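Local coordinates for peptidoglycan recognition protein-LC isoform LCx (Drosophila melanogaster, PDB 2F2L), which binds a disaccharide-peptide fragment of bacterial peptidoglycan through its extracellular domain and probably serves as an immune receptor of the fly, at residues 28-33 and 147-152; 64-69 and 98-103. All blocks are in the same frame, centred on the assembly; numbering follows the deposited sequence.

Contact 1 of 2, residues 28-33 and 147-152. With MLD (glcnac(beta1-4)-murnac(1,6-anhydro)-L-ala-gamma-D-glu-meso-a2pm-D-ala), chain G.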
loop_
_atom_site.group_PDB
_atom_site.type_symbol
_atom_site.label_atom_id
_atom_site.label_comp_id
_atom_site.label_asym_id
_atom_site.label_seq_id
_atom_site.Cartn_x
_atom_site.Cartn_y
_atom_site.Cartn_z
ATOM N N VAL B 28 -23.793 -3.046 -6.003
ATOM C CA VAL B 28 -22.460 -2.711 -6.506
ATOM C C VAL B 28 -21.731 -1.903 -5.436
ATOM O O VAL B 28 -22.316 -0.992 -4.839
ATOM C CB VAL B 28 -22.518 -1.867 -7.807
ATOM C CG1 VAL B 28 -21.119 -1.332 -8.192
ATOM C CG2 VAL B 28 -23.098 -2.673 -8.945
ATOM N N VAL B 29 -20.453 -2.230 -5.212
ATOM C CA VAL B 29 -19.629 -1.551 -4.220
ATOM C C VAL B 29 -18.395 -0.962 -4.898
ATOM O O VAL B 29 -17.590 -1.682 -5.484
ATOM C CB VAL B 29 -19.217 -2.505 -3.084
ATOM C CG1 VAL B 29 -18.385 -1.756 -2.050
ATOM C CG2 VAL B 29 -20.450 -3.116 -2.428
ATOM N N ILE B 30 -18.279 0.354 -4.848
ATOM C CA ILE B 30 -17.151 1.057 -5.451
ATOM C C ILE B 30 -16.024 1.304 -4.434
ATOM O O ILE B 30 -16.239 1.906 -3.370
ATOM C CB ILE B 30 -17.594 2.426 -6.048
ATOM C CG1 ILE B 30 -18.665 2.223 -7.136
ATOM C CG2 ILE B 30 -16.391 3.245 -6.529
ATOM C CD1 ILE B 30 -18.345 1.220 -8.208
ATOM N N SER B 31 -14.821 0.853 -4.789
ATOM C CA SER B 31 -13.620 1.076 -3.981
ATOM C C SER B 31 -12.571 1.808 -4.807
ATOM O O SER B 31 -12.777 2.080 -5.993
ATOM C CB SER B 31 -13.051 -0.270 -3.504
ATOM O OG SER B 31 -12.746 -1.128 -4.611
ATOM N N HIS B 32 -11.445 2.136 -4.176
ATOM C CA HIS B 32 -10.201 2.421 -4.927
ATOM C C HIS B 32 -9.115 1.480 -4.429
ATOM O O HIS B 32 -9.281 0.831 -3.395
ATOM C CB HIS B 32 -9.781 3.911 -4.815
ATOM C CG HIS B 32 -9.435 4.378 -3.434
ATOM N ND1 HIS B 32 -8.984 5.663 -3.187
ATOM C CD2 HIS B 32 -9.429 3.748 -2.236
ATOM C CE1 HIS B 32 -8.749 5.802 -1.895
ATOM N NE2 HIS B 32 -8.998 4.653 -1.297
ATOM N N THR B 33 -8.003 1.417 -5.143
ATOM C CA THR B 33 -6.898 0.548 -4.750
ATOM C C THR B 33 -6.011 1.146 -3.672
ATOM O O THR B 33 -5.239 0.411 -3.046
ATOM C CB THR B 33 -5.978 0.161 -5.959
ATOM O OG1 THR B 33 -5.371 1.333 -6.506
ATOM C CG2 THR B 33 -6.745 -0.631 -7.015
ATOM N N GLU B 147 -11.541 4.598 4.325
ATOM C CA GLU B 147 -11.579 5.789 3.475
ATOM C C GLU B 147 -12.095 5.497 2.052
ATOM O O GLU B 147 -12.646 6.376 1.371
ATOM C CB GLU B 147 -10.182 6.376 3.393
ATOM C CG GLU B 147 -10.179 7.813 3.050
ATOM C CD GLU B 147 -10.767 8.653 4.157
ATOM O OE1 GLU B 147 -11.512 9.607 3.845
ATOM O OE2 GLU B 147 -10.476 8.354 5.337
ATOM N N SER B 148 -11.892 4.258 1.609
ATOM C CA SER B 148 -12.265 3.801 0.267
ATOM C C SER B 148 -13.715 4.152 -0.058
ATOM O O SER B 148 -14.591 3.988 0.799
ATOM C CB SER B 148 -12.067 2.273 0.183
ATOM O OG SER B 148 -12.227 1.777 -1.136
ATOM N N PRO B 149 -13.991 4.625 -1.296
ATOM C CA PRO B 149 -13.148 4.818 -2.486
ATOM C C PRO B 149 -12.423 6.154 -2.594
ATOM O O PRO B 149 -12.035 6.533 -3.694
ATOM C CB PRO B 149 -14.161 4.760 -3.623
ATOM C CG PRO B 149 -15.377 5.425 -3.023
ATOM C CD PRO B 149 -15.398 4.994 -1.569
ATOM N N GLY B 150 -12.246 6.855 -1.486
ATOM C CA GLY B 150 -11.614 8.170 -1.499
ATOM C C GLY B 150 -12.683 9.247 -1.547
ATOM O O GLY B 150 -13.619 9.157 -2.323
ATOM N N GLU B 151 -12.509 10.282 -0.739
ATOM C CA GLU B 151 -13.486 11.356 -0.605
ATOM C C GLU B 151 -13.976 11.925 -1.954
ATOM O O GLU B 151 -15.189 12.109 -2.141
ATOM C CB GLU B 151 -12.892 12.461 0.265
ATOM C CG GLU B 151 -13.821 13.636 0.556
ATOM C CD GLU B 151 -15.023 13.253 1.394
ATOM O OE1 GLU B 151 -14.943 12.256 2.134
ATOM O OE2 GLU B 151 -16.041 13.969 1.335
ATOM N N GLU B 152 -13.044 12.209 -2.874
ATOM C CA GLU B 152 -13.388 12.854 -4.153
ATOM C C GLU B 152 -14.149 11.905 -5.054
ATOM O O GLU B 152 -15.043 12.331 -5.774
ATOM C CB GLU B 152 -12.155 13.411 -4.884
ATOM C CG GLU B 152 -11.527 14.618 -4.223
ATOM C CD GLU B 152 -12.524 15.765 -4.004
ATOM O OE1 GLU B 152 -13.240 16.147 -4.957
ATOM O OE2 GLU B 152 -12.592 16.291 -2.869
HETATM C CAA MLD G . -6.911 5.360 1.461
HETATM C CAB MLD G . -7.720 4.154 1.912
HETATM O OAC MLD G . -8.700 3.787 1.278
HETATM N N2 MLD G . -7.269 3.562 3.014
HETATM C C2 MLD G . -7.906 2.414 3.648
HETATM C C3 MLD G . -8.108 2.774 5.122
HETATM O O3 MLD G . -8.935 3.941 5.295
HETATM C C4 MLD G . -8.623 1.575 5.911
HETATM O O4 MLD G . -8.596 1.935 7.281
HETATM C C5 MLD G . -7.691 0.379 5.689
HETATM C C6 MLD G . -8.142 -0.951 6.321
HETATM O O6 MLD G . -7.040 -1.900 6.216
HETATM O O5 MLD G . -7.659 0.115 4.289
HETATM C C1 MLD G . -7.030 1.179 3.538
HETATM O O1 MLD G . -6.969 0.793 2.190
HETATM C CA4 MLD G . -5.978 -0.239 1.969
HETATM C CA5 MLD G . -4.516 0.207 2.007
HETATM O OA5 MLD G . -3.786 -0.021 0.754
HETATM C CA6 MLD G . -3.923 -0.841 2.884
HETATM O OA6 MLD G . -3.703 -1.932 2.013
HETATM C CA1 MLD G . -3.888 -1.450 0.649
HETATM C CA2 MLD G . -5.302 -1.845 0.193
HETATM N NAD MLD G . -5.327 -1.991 -1.278
HETATM C CAE MLD G . -5.727 -3.097 -1.881
HETATM C CAF MLD G . -5.660 -3.043 -3.394
HETATM O OAG MLD G . -6.141 -4.097 -1.294
HETATM C CA3 MLD G . -6.327 -0.785 0.593
HETATM O OAH MLD G . -7.691 -1.332 0.651
HETATM C CAI MLD G . -8.498 -1.048 -0.517
HETATM C CAJ MLD G . -9.279 0.240 -0.386
HETATM C CAL MLD G . -9.498 -2.203 -0.730
HETATM O OAM MLD G . -10.308 -2.083 -1.644
HETATM N N MLD G . -9.433 -3.273 0.062
HETATM C CA MLD G . -10.306 -4.446 -0.071
HETATM C CB MLD G . -9.590 -5.392 -1.041
HETATM C C MLD G . -10.383 -5.114 1.314
HETATM O O MLD G . -9.348 -5.392 1.925
HETATM N NAN MLD G . -11.618 -5.315 1.765
HETATM C CAO MLD G . -11.961 -5.933 3.056
HETATM C CAP MLD G . -13.030 -5.087 3.822
HETATM O OBA MLD G . -13.663 -5.689 4.693
HETATM O OAQ MLD G . -13.230 -3.886 3.517
HETATM C CBB MLD G . -12.643 -7.272 2.796
HETATM C CBC MLD G . -11.742 -8.350 2.217
HETATM C CBD MLD G . -12.548 -9.655 2.097
HETATM O OBE MLD G . -13.775 -9.648 1.988
HETATM N NBF MLD G . -11.833 -10.760 2.123
HETATM C CBG MLD G . -12.447 -12.089 2.018
HETATM C CBH MLD G . -13.275 -12.384 3.285
HETATM O OBI MLD G . -12.834 -12.129 4.405
HETATM N NBJ MLD G . -14.489 -12.884 3.063
HETATM C CBK MLD G . -15.436 -13.259 4.136
HETATM C CBL MLD G . -15.823 -14.729 3.939
HETATM C CBM MLD G . -16.734 -12.421 4.148
HETATM O OBO MLD G . -17.111 -11.888 3.071
HETATM O OBN MLD G . -17.334 -12.354 5.249
HETATM C CBP MLD G . -11.333 -13.126 1.798
HETATM C CBQ MLD G . -11.886 -14.470 1.293
HETATM C CBR MLD G . -10.753 -15.434 0.934
HETATM C CBS MLD G . -11.179 -16.523 -0.053
HETATM C CBT MLD G . -11.357 -15.906 -1.447
HETATM O OBV MLD G . -10.319 -15.596 -2.055
HETATM O OBU MLD G . -12.521 -15.766 -1.876
HETATM N NBW MLD G . -12.439 -17.131 0.393
#
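His32 and Ser148 meet through their first torsions: His32 sets CG between its backbone N and carbonyl carbon (chi1 63°), standing the imidazole beside the 147-150 turn, while Ser148 carries OG anti to its backbone N (chi1 -172°), back toward the strand. There Ser148 OG accepts the N-H of His32 at 3.2 Å, while its stronger partner is His140 ND1. The peptide bond before Pro149 is cis, and the Pro149 carbonyl lies over the His32 ring, its C 3.5 Å above the plane of the imidazole. In that plane, at the ring edge, His32 NE2 donates to the acetamido oxygen OAC of MLD over 2.7 Å, nearly straight at 167°, while ND1 pairs with Phe105 N. Glu147 N holds the sugar hydroxyl O3 of MLD at 2.9 Å, and Thr33 O accepts from MLD NAD at 3.0 Å, an example of a ligand pocket built at a strand end. On the strand side Pro149 CB lies 3.5 Å from Ile30 O and also meets the Ile30 CG2 methyl, the two side chains set crosswise. Strand 25-32 runs between strands 97-101 and 135-139, and Ile30 reaches Leu153 and Ile157 of helix 151-157, which Gly150 N-caps.

Contact 2 of 2, residues 64-69 and 98-103. With MLD (glcnac(beta1-4)-murnac(1,6-anhydro)-L-ala-gamma-D-glu-meso-a2pm-D-ala), chain G.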
loop_
_atom_site.group_PDB
_atom_site.type_symbol
_atom_site.label_atom_id
_atom_site.label_comp_id
_atom_site.label_asym_id
_atom_site.label_seq_id
_atom_site.Cartn_x
_atom_site.Cartn_y
_atom_site.Cartn_z
ATOM N N ILE B 64 -7.397 -12.296 -7.165
ATOM C CA ILE B 64 -7.588 -10.864 -6.968
ATOM C C ILE B 64 -9.027 -10.668 -6.454
ATOM O O ILE B 64 -9.964 -11.356 -6.887
ATOM C CB ILE B 64 -7.327 -10.095 -8.262
ATOM C CG1 ILE B 64 -7.162 -8.607 -7.995
ATOM C CG2 ILE B 64 -8.445 -10.333 -9.288
ATOM C CD1 ILE B 64 -6.557 -7.876 -9.156
ATOM N N GLY B 65 -9.177 -9.763 -5.501
ATOM C CA GLY B 65 -10.400 -9.640 -4.721
ATOM C C GLY B 65 -11.545 -8.974 -5.449
ATOM O O GLY B 65 -12.689 -9.242 -5.156
ATOM N N TYR B 66 -11.240 -8.112 -6.408
ATOM C CA TYR B 66 -12.284 -7.363 -7.098
ATOM C C TYR B 66 -12.945 -8.175 -8.214
ATOM O O TYR B 66 -12.361 -9.098 -8.769
ATOM C CB TYR B 66 -11.721 -6.059 -7.653
ATOM C CG TYR B 66 -11.007 -5.198 -6.615
ATOM C CD1 TYR B 66 -11.687 -4.719 -5.495
ATOM C CD2 TYR B 66 -9.647 -4.903 -6.738
ATOM C CE1 TYR B 66 -11.042 -3.931 -4.531
ATOM C CE2 TYR B 66 -8.982 -4.105 -5.787
ATOM C CZ TYR B 66 -9.686 -3.631 -4.687
ATOM O OH TYR B 66 -9.058 -2.848 -3.757
ATOM N N ASN B 67 -14.186 -7.844 -8.538
ATOM C CA ASN B 67 -14.780 -8.396 -9.726
ATOM C C ASN B 67 -14.201 -7.712 -10.958
ATOM O O ASN B 67 -13.873 -8.381 -11.945
ATOM C CB ASN B 67 -16.297 -8.290 -9.636
ATOM C CG ASN B 67 -16.833 -9.133 -8.532
ATOM O OD1 ASN B 67 -16.865 -10.385 -8.706
ATOM N ND2 ASN B 67 -17.152 -8.556 -7.475
ATOM N N PHE B 68 -14.054 -6.391 -10.885
ATOM C CA PHE B 68 -13.476 -5.593 -11.965
ATOM C C PHE B 68 -12.645 -4.457 -11.389
ATOM O O PHE B 68 -12.855 -4.040 -10.257
ATOM C CB PHE B 68 -14.562 -4.997 -12.874
ATOM C CG PHE B 68 -15.455 -6.016 -13.514
ATOM C CD1 PHE B 68 -15.101 -6.612 -14.718
ATOM C CD2 PHE B 68 -16.658 -6.382 -12.912
ATOM C CE1 PHE B 68 -15.917 -7.539 -15.312
ATOM C CE2 PHE B 68 -17.483 -7.321 -13.499
ATOM C CZ PHE B 68 -17.114 -7.911 -14.697
ATOM N N LEU B 69 -11.672 -3.979 -12.158
ATOM C CA LEU B 69 -10.978 -2.744 -11.802
ATOM C C LEU B 69 -11.044 -1.813 -12.998
ATOM O O LEU B 69 -11.139 -2.283 -14.127
ATOM C CB LEU B 69 -9.507 -2.987 -11.435
ATOM C CG LEU B 69 -9.146 -3.988 -10.354
ATOM C CD1 LEU B 69 -9.026 -5.410 -10.904
ATOM C CD2 LEU B 69 -7.832 -3.531 -9.668
ATOM N N GLY B 98 -17.974 -5.911 -6.870
ATOM C CA GLY B 98 -16.971 -4.959 -6.406
ATOM C C GLY B 98 -16.108 -4.451 -7.553
ATOM O O GLY B 98 -15.422 -5.215 -8.217
ATOM N N ILE B 99 -16.160 -3.151 -7.779
ATOM C CA ILE B 99 -15.386 -2.481 -8.814
ATOM C C ILE B 99 -14.423 -1.494 -8.121
ATOM O O ILE B 99 -14.839 -0.672 -7.298
ATOM C CB ILE B 99 -16.316 -1.708 -9.775
ATOM C CG1 ILE B 99 -17.311 -2.671 -10.438
ATOM C CG2 ILE B 99 -15.517 -0.947 -10.800
ATOM C CD1 ILE B 99 -18.468 -1.987 -11.092
ATOM N N SER B 100 -13.134 -1.620 -8.414
ATOM C CA SER B 100 -12.132 -0.744 -7.815
ATOM C C SER B 100 -11.567 0.208 -8.845
ATOM O O SER B 100 -11.150 -0.226 -9.925
ATOM C CB SER B 100 -10.996 -1.563 -7.206
ATOM O OG SER B 100 -10.211 -0.746 -6.338
ATOM N N PHE B 101 -11.538 1.501 -8.524
ATOM C CA PHE B 101 -10.827 2.472 -9.370
ATOM C C PHE B 101 -9.347 2.380 -9.031
ATOM O O PHE B 101 -8.981 2.447 -7.845
ATOM C CB PHE B 101 -11.320 3.897 -9.121
ATOM C CG PHE B 101 -12.613 4.226 -9.821
ATOM C CD1 PHE B 101 -13.766 3.466 -9.590
ATOM C CD2 PHE B 101 -12.695 5.311 -10.682
ATOM C CE1 PHE B 101 -14.973 3.765 -10.237
ATOM C CE2 PHE B 101 -13.908 5.623 -11.326
ATOM C CZ PHE B 101 -15.052 4.840 -11.085
ATOM N N ILE B 102 -8.508 2.196 -10.053
ATOM C CA ILE B 102 -7.076 2.074 -9.847
ATOM C C ILE B 102 -6.552 3.467 -9.523
ATOM O O ILE B 102 -6.678 4.408 -10.343
ATOM C CB ILE B 102 -6.352 1.493 -11.074
ATOM C CG1 ILE B 102 -6.895 0.105 -11.432
ATOM C CG2 ILE B 102 -4.852 1.388 -10.804
ATOM C CD1 ILE B 102 -6.294 -0.475 -12.730
ATOM N N GLY B 103 -5.993 3.594 -8.317
ATOM C CA GLY B 103 -5.479 4.857 -7.832
ATOM C C GLY B 103 -5.921 5.168 -6.424
ATOM O O GLY B 103 -6.471 4.319 -5.728
HETATM C CAA MLD G . -6.911 5.360 1.461
HETATM C CAB MLD G . -7.720 4.154 1.912
HETATM O OAC MLD G . -8.700 3.787 1.278
HETATM N N2 MLD G . -7.269 3.562 3.014
HETATM C C2 MLD G . -7.906 2.414 3.648
HETATM C C3 MLD G . -8.108 2.774 5.122
HETATM O O3 MLD G . -8.935 3.941 5.295
HETATM C C4 MLD G . -8.623 1.575 5.911
HETATM O O4 MLD G . -8.596 1.935 7.281
HETATM C C5 MLD G . -7.691 0.379 5.689
HETATM C C6 MLD G . -8.142 -0.951 6.321
HETATM O O6 MLD G . -7.040 -1.900 6.216
HETATM O O5 MLD G . -7.659 0.115 4.289
HETATM C C1 MLD G . -7.030 1.179 3.538
HETATM O O1 MLD G . -6.969 0.793 2.190
HETATM C CA4 MLD G . -5.978 -0.239 1.969
HETATM C CA5 MLD G . -4.516 0.207 2.007
HETATM O OA5 MLD G . -3.786 -0.021 0.754
HETATM C CA6 MLD G . -3.923 -0.841 2.884
HETATM O OA6 MLD G . -3.703 -1.932 2.013
HETATM C CA1 MLD G . -3.888 -1.450 0.649
HETATM C CA2 MLD G . -5.302 -1.845 0.193
HETATM N NAD MLD G . -5.327 -1.991 -1.278
HETATM C CAE MLD G . -5.727 -3.097 -1.881
HETATM C CAF MLD G . -5.660 -3.043 -3.394
HETATM O OAG MLD G . -6.141 -4.097 -1.294
HETATM C CA3 MLD G . -6.327 -0.785 0.593
HETATM O OAH MLD G . -7.691 -1.332 0.651
HETATM C CAI MLD G . -8.498 -1.048 -0.517
HETATM C CAJ MLD G . -9.279 0.240 -0.386
HETATM C CAL MLD G . -9.498 -2.203 -0.730
HETATM O OAM MLD G . -10.308 -2.083 -1.644
HETATM N N MLD G . -9.433 -3.273 0.062
HETATM C CA MLD G . -10.306 -4.446 -0.071
HETATM C CB MLD G . -9.590 -5.392 -1.041
HETATM C C MLD G . -10.383 -5.114 1.314
HETATM O O MLD G . -9.348 -5.392 1.925
HETATM N NAN MLD G . -11.618 -5.315 1.765
HETATM C CAO MLD G . -11.961 -5.933 3.056
HETATM C CAP MLD G . -13.030 -5.087 3.822
HETATM O OBA MLD G . -13.663 -5.689 4.693
HETATM O OAQ MLD G . -13.230 -3.886 3.517
HETATM C CBB MLD G . -12.643 -7.272 2.796
HETATM C CBC MLD G . -11.742 -8.350 2.217
HETATM C CBD MLD G . -12.548 -9.655 2.097
HETATM O OBE MLD G . -13.775 -9.648 1.988
HETATM N NBF MLD G . -11.833 -10.760 2.123
HETATM C CBG MLD G . -12.447 -12.089 2.018
HETATM C CBH MLD G . -13.275 -12.384 3.285
HETATM O OBI MLD G . -12.834 -12.129 4.405
HETATM N NBJ MLD G . -14.489 -12.884 3.063
HETATM C CBK MLD G . -15.436 -13.259 4.136
HETATM C CBL MLD G . -15.823 -14.729 3.939
HETATM C CBM MLD G . -16.734 -12.421 4.148
HETATM O OBO MLD G . -17.111 -11.888 3.071
HETATM O OBN MLD G . -17.334 -12.354 5.249
HETATM C CBP MLD G . -11.333 -13.126 1.798
HETATM C CBQ MLD G . -11.886 -14.470 1.293
HETATM C CBR MLD G . -10.753 -15.434 0.934
HETATM C CBS MLD G . -11.179 -16.523 -0.053
HETATM C CBT MLD G . -11.357 -15.906 -1.447
HETATM O OBV MLD G . -10.319 -15.596 -2.055
HETATM O OBU MLD G . -12.521 -15.766 -1.876
HETATM N NBW MLD G . -12.439 -17.131 0.393
#
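Tyr66 lies flat over Ser100, where two parallel neighbours, strands 68-70 and 97-101, join in the mixed sheet of the amidase-like peptidoglycan recognition fold. Ser100 CB sits beneath the middle of the phenol, 3.3 Å from the centroid of the Tyr66 ring and only 4° off its normal, a CH-pi contact made face-on. The Tyr66 ring reaches this place because CG is anti to the carbonyl carbon (chi1 -54°), which swings it across the end of the 97-101 strand. Its far edge is then directed at the ligand: Tyr66 OH donates to the carbonyl oxygen OAM of MLD at 2.6 Å, with OAM near the ring plane. His55 meets the same ring edge-to-face, an arrangement that probably helps to fix the rotation of the phenol.

The side chains beyond separate onto the two faces of the sheet. Phe68 and Ile99 share one, where Phe68 CB approaches Ile99 CG1 at 4.3 Å and the pair faces Leu121 and Leu122 of helix 112-127. Leu69 and Ser100 share the other; past the strand end, Leu69 crosses Ile102 at about a right angle, with Leu69 CB 4.0 Å from Ile102 CG1, and Ile102 goes on to Val48 of helix 41-58.

Backbone bonds set the register that makes these pairings possible. Ser100 N donates to Phe68 O at 3.1 Å, and the same oxygen receives a CA-H contact from Ile99 CA at 3.3 Å. Gly98 O, at the start of the ladder, is gripped twice in its carbonyl plane: by Phe68 N at 3.2 Å, in a nearly straight bond (166°), and by Asn67 N at 2.9 Å, in a distinctly more bent one.

In the fold
After the short edge strand 3-4 the chain lays down strand 25-32, where the long loop that contact 1 closes begins. Helix 41-58 follows, and then segment 64-69 opens the much shorter loop closed by contact 2 at 98-103, nested wholly inside the first. After helix 112-127 and strand 135-139, segment 147-152 returns to strand 25-32. The two contacts share one sheet, because strands 25-32 and 97-101 are neighbours in it; Ser31 O and Phe101 N, 2.9 Å apart, probably form one of the hydrogen bonds between them. Both contacts reach the same bound muropeptide, contact 1 from the end of strand 25-32 and the turn before helix 151-157, contact 2 from just before strand 68-70.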